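Local coordinates for putative molybdenum cofactor biosynthesis protein (PDB 2G2C) that is of unknown function but probably takes part in molybdenum cofactor biosynthesis, through a domain of the molybdopterin-binding type, at residues A9-S14 with V59-T64; Y41-I46 with A70-T75. All coordinates share one frame; numbering follows the deposited sequence. Where two conformers were deposited one is given.

Contact 1: residues A9-S14 with V59-T64; sequences AIIVVS and VEAIAT
Ile-11 drives its side chain from the strand straight at Ala-61 and Ile-62 of the helix lying over it, and this one isoleucine makes the whole contact. Its CG1 stands beside the backbone N (chi1 -60°) and the chain runs on extended, which carries CD1 to the helix surface while CG2 trails on the flank. The methyl of Ala-61 settles against both branches: Ala-61 CB is 3.8 Å from Ile-11 CD1 and 3.9 Å from Ile-11 CG2. Ile-11 CD1 also reaches the CG1 methylene of Ile-62, at 3.8 Å, and lies 3.7 Å from the backbone Ala-61 O. Because Ala-61 offers no more than a methyl, the CA atoms of Ile-11 and Ala-61 come within 7.0 Å. Val-49 and Val-51 of strand 42-51 pack beside Ile-11, and Phe-94 and Thr-91 take up Ile-62, completing the tight side. The far side of the helix is the open one: Glu-60 is exposed, Ala-63 and Thr-64 partly so. No hydrogen bond joins the segments, so close packing of methyl and methylene groups, not directional bonding, is what joins helix and strand here.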
ATOM      1  N   ALA A   9       6.886  -2.728  -3.345  1.00 11.20           N
ATOM      2  CA  ALA A   9       6.598  -3.880  -2.477  1.00 11.35           C
ATOM      3  C   ALA A   9       5.121  -4.031  -2.281  1.00 11.90           C
ATOM      4  O   ALA A   9       4.377  -3.026  -2.112  1.00 12.51           O
ATOM      5  CB  ALA A   9       7.298  -3.756  -1.101  1.00 11.89           C
ATOM      6  N   ILE A  10       4.693  -5.282  -2.264  1.00 11.06           N
ATOM      7  CA  ILE A  10       3.297  -5.597  -1.932  1.00 11.35           C
ATOM      8  C   ILE A  10       3.234  -6.324  -0.592  1.00 12.21           C
ATOM      9  O   ILE A  10       4.052  -7.252  -0.342  1.00 12.09           O
ATOM     10  CB  ILE A  10       2.642  -6.466  -3.040  1.00 11.33           C
ATOM     11  CG1 ILE A  10       2.563  -5.647  -4.354  1.00 10.58           C
ATOM     12  CG2 ILE A  10       1.301  -7.099  -2.538  1.00 11.61           C
ATOM     13  CD1 ILE A  10       2.211  -6.463  -5.590  1.00 11.82           C
ATOM     14  N   ILE A  11       2.286  -5.907   0.247  1.00 10.41           N
ATOM     15  CA  ILE A  11       2.080  -6.563   1.556  1.00 10.84           C
ATOM     16  C   ILE A  11       0.612  -6.911   1.693  1.00 11.01           C
ATOM     17  O   ILE A  11      -0.238  -6.017   1.799  1.00 11.50           O
ATOM     18  CB  ILE A  11       2.502  -5.632   2.723  1.00 10.31           C
ATOM     19  CG1 ILE A  11       3.994  -5.293   2.568  1.00 12.51           C
ATOM     20  CG2 ILE A  11       2.171  -6.281   4.054  1.00 11.75           C
ATOM     21  CD1 ILE A  11       4.479  -4.092   3.444  1.00 12.15           C
ATOM     22  N   VAL A  12       0.305  -8.204   1.596  1.00 11.72           N
ATOM     23  CA  VAL A  12      -1.080  -8.616   1.739  1.00 11.44           C
ATOM     24  C   VAL A  12      -1.311  -9.014   3.205  1.00 11.82           C
ATOM     25  O   VAL A  12      -0.596  -9.832   3.751  1.00 12.77           O
ATOM     26  CB  VAL A  12      -1.411  -9.780   0.767  1.00 11.83           C
ATOM     27  CG1 VAL A  12      -2.762 -10.363   1.082  1.00 12.11           C
ATOM     28  CG2 VAL A  12      -1.329  -9.287  -0.678  1.00 13.67           C
ATOM     29  N   VAL A  13      -2.305  -8.395   3.827  1.00 11.90           N
ATOM     30  CA  VAL A  13      -2.513  -8.525   5.259  1.00 12.36           C
ATOM     31  C   VAL A  13      -3.802  -9.345   5.460  1.00 13.24           C
ATOM     32  O   VAL A  13      -4.917  -8.859   5.167  1.00 13.49           O
ATOM     33  CB  VAL A  13      -2.636  -7.115   5.926  1.00 12.32           C
ATOM     34  CG1 VAL A  13      -2.828  -7.219   7.445  1.00 14.34           C
ATOM     35  CG2 VAL A  13      -1.420  -6.202   5.559  1.00 12.94           C
ATOM     36  N   SER A  14      -3.638 -10.587   5.920  1.00 13.72           N
ATOM     37  CA  SER A  14      -4.784 -11.505   6.014  1.00 14.60           C
ATOM     38  C   SER A  14      -4.420 -12.758   6.750  1.00 15.01           C
ATOM     39  O   SER A  14      -3.494 -13.439   6.350  1.00 15.42           O
ATOM     40  CB  SER A  14      -5.208 -11.940   4.603  1.00 15.90           C
ATOM     41  OG  SER A  14      -6.169 -13.020   4.647  1.00 16.83           O
ATOM     42  N   VAL A  59       3.911  -3.449  10.689  1.00 10.85           N
ATOM     43  CA  VAL A  59       5.120  -2.643  10.909  1.00 11.11           C
ATOM     44  C   VAL A  59       6.382  -3.343  10.431  1.00 11.52           C
ATOM     45  O   VAL A  59       7.212  -2.724   9.761  1.00 12.40           O
ATOM     46  CB  VAL A  59       5.309  -2.222  12.410  1.00 11.54           C
ATOM     47  CG1 VAL A  59       6.738  -1.620  12.637  1.00 11.26           C
ATOM     48  CG2 VAL A  59       4.234  -1.243  12.800  1.00 10.54           C
ATOM     49  N   GLU A  60       6.532  -4.624  10.787  1.00 11.45           N
ATOM     50  CA  GLU A  60       7.750  -5.349  10.391  1.00 12.62           C
ATOM     51  C   GLU A  60       7.837  -5.434   8.871  1.00 12.07           C
ATOM     52  O   GLU A  60       8.894  -5.234   8.291  1.00 12.00           O
ATOM     53  CB  GLU A  60       7.747  -6.743  10.989  1.00 13.89           C
ATOM     54  CG  GLU A  60       8.915  -7.567  10.598  1.00 17.90           C
ATOM     55  CD  GLU A  60       8.855  -8.955  11.205  1.00 25.44           C
ATOM     56  OE1 GLU A  60       7.750  -9.599  11.224  1.00 25.90           O
ATOM     57  OE2 GLU A  60       9.923  -9.403  11.675  1.00 27.25           O
ATOM     58  N   ALA A  61       6.714  -5.755   8.223  1.00 11.36           N
ATOM     59  CA  ALA A  61       6.706  -5.845   6.758  1.00 11.73           C
ATOM     60  C   ALA A  61       7.031  -4.514   6.053  1.00 10.64           C
ATOM     61  O   ALA A  61       7.759  -4.488   5.046  1.00 12.68           O
ATOM     62  CB  ALA A  61       5.378  -6.413   6.278  1.00 11.67           C
ATOM     63  N   ILE A  62       6.469  -3.400   6.567  1.00 10.27           N
ATOM     64  CA  ILE A  62       6.766  -2.117   5.957  1.00  9.66           C
ATOM     65  C   ILE A  62       8.228  -1.708   6.169  1.00 10.28           C
ATOM     66  O   ILE A  62       8.890  -1.244   5.226  1.00 11.33           O
ATOM     67  CB  ILE A  62       5.823  -1.018   6.498  1.00  9.26           C
ATOM     68  CG1 ILE A  62       4.370  -1.304   6.048  1.00 11.51           C
ATOM     69  CG2 ILE A  62       6.258   0.326   5.997  1.00 11.39           C
ATOM     70  CD1 ILE A  62       3.303  -0.328   6.648  1.00 11.30           C
ATOM     71  N   ALA A  63       8.712  -1.836   7.410  1.00 10.67           N
ATOM     72  CA  ALA A  63      10.079  -1.436   7.732  1.00 11.23           C
ATOM     73  C   ALA A  63      11.057  -2.277   6.875  1.00 11.95           C
ATOM     74  O   ALA A  63      12.055  -1.761   6.353  1.00 11.71           O
ATOM     75  CB  ALA A  63      10.363  -1.663   9.199  1.00 12.15           C
ATOM     76  N   THR A  64      10.776  -3.573   6.732  1.00 11.72           N
ATOM     77  CA  THR A  64      11.617  -4.427   5.894  1.00 12.63           C
ATOM     78  C   THR A  64      11.632  -3.957   4.429  1.00 12.32           C
ATOM     79  O   THR A  64      12.691  -3.854   3.786  1.00 13.63           O
ATOM     80  CB  THR A  64      11.171  -5.893   6.000  1.00 13.90           C
ATOM     81  OG1 THR A  64      11.429  -6.364   7.335  1.00 15.56           O
ATOM     82  CG2 THR A  64      11.919  -6.730   4.999  1.00 13.17           C
TER

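Contact 2: residues Y41-I46 with A70-T75; sequences YSYELI and ARFIIT
Glu-44 OE1, on the strand that sends Tyr-43 and Ile-46 to Phe-72 and Ala-70, is gripped by a salt bridge from Lys-7 NZ and a weak hydrogen bond from His-5 ND1. Across the contact itself everything is apolar, in two separate patches. In the first, two aromatic rings meet: Tyr-43 CE1 is 3.7 Å from Phe-72 CD2, and Tyr-43 CD1 is 3.9 Å from that same carbon. The ring centroids are 5.6 Å apart and the planes make 49°, an oblique meeting. The torsions bring them together, Phe-72 CG lying anti to its backbone N (chi1 175°) and Tyr-43 CG beside its own. In the second patch Ile-46 holds CG1 between the backbone N and the carbonyl carbon (chi1 73°), and the extended tip lands on the turn ahead of the other strand, with Ile-46 CD1 3.7 Å from Ala-70 N and 4.1 Å from Ala-70 CB. The two strands are not sheet neighbours. Strand 5-13 runs between them, its Ser-8 touched by both rings, which meet across it on the helix 26-34 face, whereas Ile-46 and Ala-70 meet on the opposite face. Met-34 of helix 26-34 also touches both rings, while Trp-150 of helix 143-153 and Ile-157 of helix 157-165 pack on Tyr-43 alongside.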
ATOM      1  N   TYR A  41       7.372   5.190 -17.229  0.50 24.63           N
ATOM      2  CA  TYR A  41       7.866   4.632 -15.981  0.50 24.43           C
ATOM      3  C   TYR A  41       7.366   3.215 -15.806  0.50 24.68           C
ATOM      4  O   TYR A  41       6.460   2.762 -16.503  0.50 24.55           O
ATOM      5  CB  TYR A  41       7.407   5.460 -14.791  0.50 23.99           C
ATOM      6  CG  TYR A  41       5.920   5.372 -14.543  0.50 23.92           C
ATOM      7  CD1 TYR A  41       5.041   6.243 -15.182  0.50 24.08           C
ATOM      8  CD2 TYR A  41       5.390   4.412 -13.675  0.50 23.40           C
ATOM      9  CE1 TYR A  41       3.672   6.175 -14.969  0.50 23.96           C
ATOM     10  CE2 TYR A  41       4.017   4.338 -13.450  0.50 23.04           C
ATOM     11  CZ  TYR A  41       3.168   5.219 -14.097  0.50 23.99           C
ATOM     12  OH  TYR A  41       1.821   5.151 -13.881  0.50 23.62           O
ATOM     13  N   SER A  42       7.925   2.534 -14.818  1.00 25.53           N
ATOM     14  CA  SER A  42       7.658   1.125 -14.617  0.50 24.79           C
ATOM     15  C   SER A  42       7.756   0.782 -13.122  1.00 24.17           C
ATOM     16  O   SER A  42       8.501   1.432 -12.391  1.00 24.53           O
ATOM     17  CB  SER A  42       8.686   0.321 -15.425  0.50 25.56           C
ATOM     18  OG  SER A  42       8.499  -1.076 -15.296  0.50 26.50           O
ATOM     19  N   TYR A  43       7.029  -0.241 -12.681  1.00 22.03           N
ATOM     20  CA  TYR A  43       7.149  -0.748 -11.320  1.00 20.26           C
ATOM     21  C   TYR A  43       8.040  -1.967 -11.321  1.00 20.01           C
ATOM     22  O   TYR A  43       7.825  -2.901 -12.112  1.00 21.13           O
ATOM     23  CB  TYR A  43       5.779  -1.135 -10.742  1.00 20.30           C
ATOM     24  CG  TYR A  43       4.827   0.001 -10.636  1.00 19.08           C
ATOM     25  CD1 TYR A  43       4.775   0.794  -9.475  1.00 18.29           C
ATOM     26  CD2 TYR A  43       3.979   0.305 -11.679  1.00 17.14           C
ATOM     27  CE1 TYR A  43       3.896   1.872  -9.387  1.00 19.60           C
ATOM     28  CE2 TYR A  43       3.100   1.369 -11.598  1.00 18.92           C
ATOM     29  CZ  TYR A  43       3.057   2.139 -10.441  1.00 19.57           C
ATOM     30  OH  TYR A  43       2.198   3.198 -10.333  1.00 22.44           O
ATOM     31  N   GLU A  44       9.031  -1.968 -10.442  1.00 18.32           N
ATOM     32  CA  GLU A  44       9.890  -3.119 -10.234  1.00 18.02           C
ATOM     33  C   GLU A  44       9.551  -3.745  -8.884  1.00 17.19           C
ATOM     34  O   GLU A  44       9.936  -3.207  -7.814  1.00 17.34           O
ATOM     35  CB  GLU A  44      11.374  -2.694 -10.255  1.00 18.39           C
ATOM     36  CG  GLU A  44      12.303  -3.891 -10.130  1.00 22.43           C
ATOM     37  CD  GLU A  44      13.756  -3.525  -9.872  1.00 30.39           C
ATOM     38  OE1 GLU A  44      14.153  -2.377 -10.154  1.00 33.77           O
ATOM     39  OE2 GLU A  44      14.497  -4.405  -9.390  1.00 32.22           O
ATOM     40  N   LEU A  45       8.815  -4.850  -8.916  1.00 17.37           N
ATOM     41  CA  LEU A  45       8.409  -5.509  -7.668  1.00 16.76           C
ATOM     42  C   LEU A  45       9.585  -6.216  -6.995  1.00 17.45           C
ATOM     43  O   LEU A  45      10.023  -7.283  -7.463  1.00 19.65           O
ATOM     44  CB  LEU A  45       7.272  -6.501  -7.914  1.00 16.95           C
ATOM     45  CG  LEU A  45       6.626  -7.112  -6.670  1.00 20.11           C
ATOM     46  CD1 LEU A  45       5.869  -6.052  -5.885  1.00 18.01           C
ATOM     47  CD2 LEU A  45       5.682  -8.181  -7.137  1.00 19.06           C
ATOM     48  N   ILE A  46      10.105  -5.632  -5.922  1.00 16.30           N
ATOM     49  CA  ILE A  46      11.268  -6.217  -5.251  1.00 16.19           C
ATOM     50  C   ILE A  46      10.915  -7.181  -4.140  1.00 15.86           C
ATOM     51  O   ILE A  46      11.756  -7.970  -3.705  1.00 16.28           O
ATOM     52  CB  ILE A  46      12.243  -5.128  -4.780  1.00 16.73           C
ATOM     53  CG1 ILE A  46      11.670  -4.373  -3.571  1.00 17.31           C
ATOM     54  CG2 ILE A  46      12.607  -4.226  -5.993  1.00 16.45           C
ATOM     55  CD1 ILE A  46      12.707  -3.476  -2.838  1.00 20.85           C
ATOM     56  N   ALA A  70      12.424  -0.194  -1.175  1.00 12.19           N
ATOM     57  CA  ALA A  70      11.139   0.103  -1.845  1.00 11.70           C
ATOM     58  C   ALA A  70      10.740   1.567  -1.668  1.00 12.28           C
ATOM     59  O   ALA A  70      10.827   2.134  -0.564  1.00 12.85           O
ATOM     60  CB  ALA A  70      10.056  -0.790  -1.299  1.00 11.64           C
ATOM     61  N   ARG A  71      10.346   2.161  -2.791  1.00 11.27           N
ATOM     62  CA  ARG A  71       9.828   3.534  -2.757  1.00 11.51           C
ATOM     63  C   ARG A  71       8.307   3.610  -2.971  1.00 12.00           C
ATOM     64  O   ARG A  71       7.724   4.665  -2.853  1.00 11.38           O
ATOM     65  CB  ARG A  71      10.587   4.464  -3.706  1.00 12.90           C
ATOM     66  CG  ARG A  71      12.057   4.625  -3.266  1.00 13.13           C
ATOM     67  CD  ARG A  71      12.688   5.772  -4.016  1.00 13.36           C
ATOM     68  NE  ARG A  71      12.057   7.060  -3.723  1.00 13.10           N
ATOM     69  CZ  ARG A  71      12.021   8.097  -4.562  1.00 13.39           C
ATOM     70  NH1 ARG A  71      12.639   8.033  -5.766  1.00 13.96           N
ATOM     71  NH2 ARG A  71      11.366   9.208  -4.188  1.00 14.56           N
ATOM     72  N   PHE A  72       7.690   2.462  -3.278  1.00 10.83           N
ATOM     73  CA  PHE A  72       6.237   2.393  -3.395  1.00 10.80           C
ATOM     74  C   PHE A  72       5.847   1.117  -2.692  1.00 11.67           C
ATOM     75  O   PHE A  72       6.338   0.045  -3.050  1.00 11.53           O
ATOM     76  CB  PHE A  72       5.789   2.365  -4.864  1.00 10.98           C
ATOM     77  CG  PHE A  72       4.311   2.166  -5.020  1.00 12.97           C
ATOM     78  CD1 PHE A  72       3.416   3.034  -4.418  1.00 14.18           C
ATOM     79  CD2 PHE A  72       3.790   1.090  -5.735  1.00 16.52           C
ATOM     80  CE1 PHE A  72       2.024   2.851  -4.536  1.00 13.92           C
ATOM     81  CE2 PHE A  72       2.387   0.907  -5.840  1.00 18.47           C
ATOM     82  CZ  PHE A  72       1.525   1.787  -5.263  1.00 14.53           C
ATOM     83  N   ILE A  73       5.032   1.240  -1.647  1.00 10.26           N
ATOM     84  CA  ILE A  73       4.582   0.096  -0.888  1.00 10.72           C
ATOM     85  C   ILE A  73       3.089   0.133  -0.885  1.00 11.31           C
ATOM     86  O   ILE A  73       2.500   1.158  -0.502  1.00 10.94           O
ATOM     87  CB  ILE A  73       5.101   0.178   0.578  1.00 10.62           C
ATOM     88  CG1 ILE A  73       6.637   0.145   0.582  1.00 11.75           C
ATOM     89  CG2 ILE A  73       4.499  -0.961   1.408  1.00 11.72           C
ATOM     90  CD1 ILE A  73       7.298   0.333   1.968  1.00 12.31           C
ATOM     91  N   ILE A  74       2.466  -0.959  -1.333  1.00 10.62           N
ATOM     92  CA  ILE A  74       0.996  -1.021  -1.302  1.00 10.52           C
ATOM     93  C   ILE A  74       0.596  -2.218  -0.425  1.00 11.29           C
ATOM     94  O   ILE A  74       1.118  -3.313  -0.602  1.00 10.96           O
ATOM     95  CB  ILE A  74       0.383  -1.057  -2.713  1.00 11.15           C
ATOM     96  CG1 ILE A  74      -1.170  -1.006  -2.605  1.00 12.74           C
ATOM     97  CG2 ILE A  74       0.872  -2.256  -3.487  1.00 13.26           C
ATOM     98  CD1 ILE A  74      -1.864  -0.387  -3.831  1.00 14.97           C
ATOM     99  N   THR A  75      -0.289  -1.966   0.542  1.00 10.95           N
ATOM    100  CA  THR A  75      -0.809  -3.024   1.407  1.00 11.26           C
ATOM    101  C   THR A  75      -2.247  -3.321   0.955  1.00 11.76           C
ATOM    102  O   THR A  75      -2.938  -2.452   0.389  1.00 11.36           O
ATOM    103  CB  THR A  75      -0.827  -2.612   2.899  1.00 12.14           C
ATOM    104  OG1 THR A  75      -1.724  -1.504   3.117  1.00 12.43           O
ATOM    105  CG2 THR A  75       0.593  -2.193   3.354  1.00 11.92           C
TER

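Contacts 1 and 2 share the parallel part of the mixed sheet and the beta-alpha-beta crossover from strand 42-51 through helix 55-67 to strand 72-76, which bridges strand 5-13. Contact 1 is the buried one, a strand-to-helix fit of aliphatic groups. Contact 2 is only partly buried, joins the strands on either side of strand 5-13, and divides between an aromatic pair on the sheet face where helix 26-34 packs and an aliphatic patch on the other. Backbone bonding connects them: Ala-9 N lies 2.8 Å from Phe-72 O, and Ala-9 O lies 2.9 Å from Ile-74 N, both probable hydrogen bonds. Leu-45 also packs on Ile-10, tying the edge strand 42-51 to its neighbour 5-13.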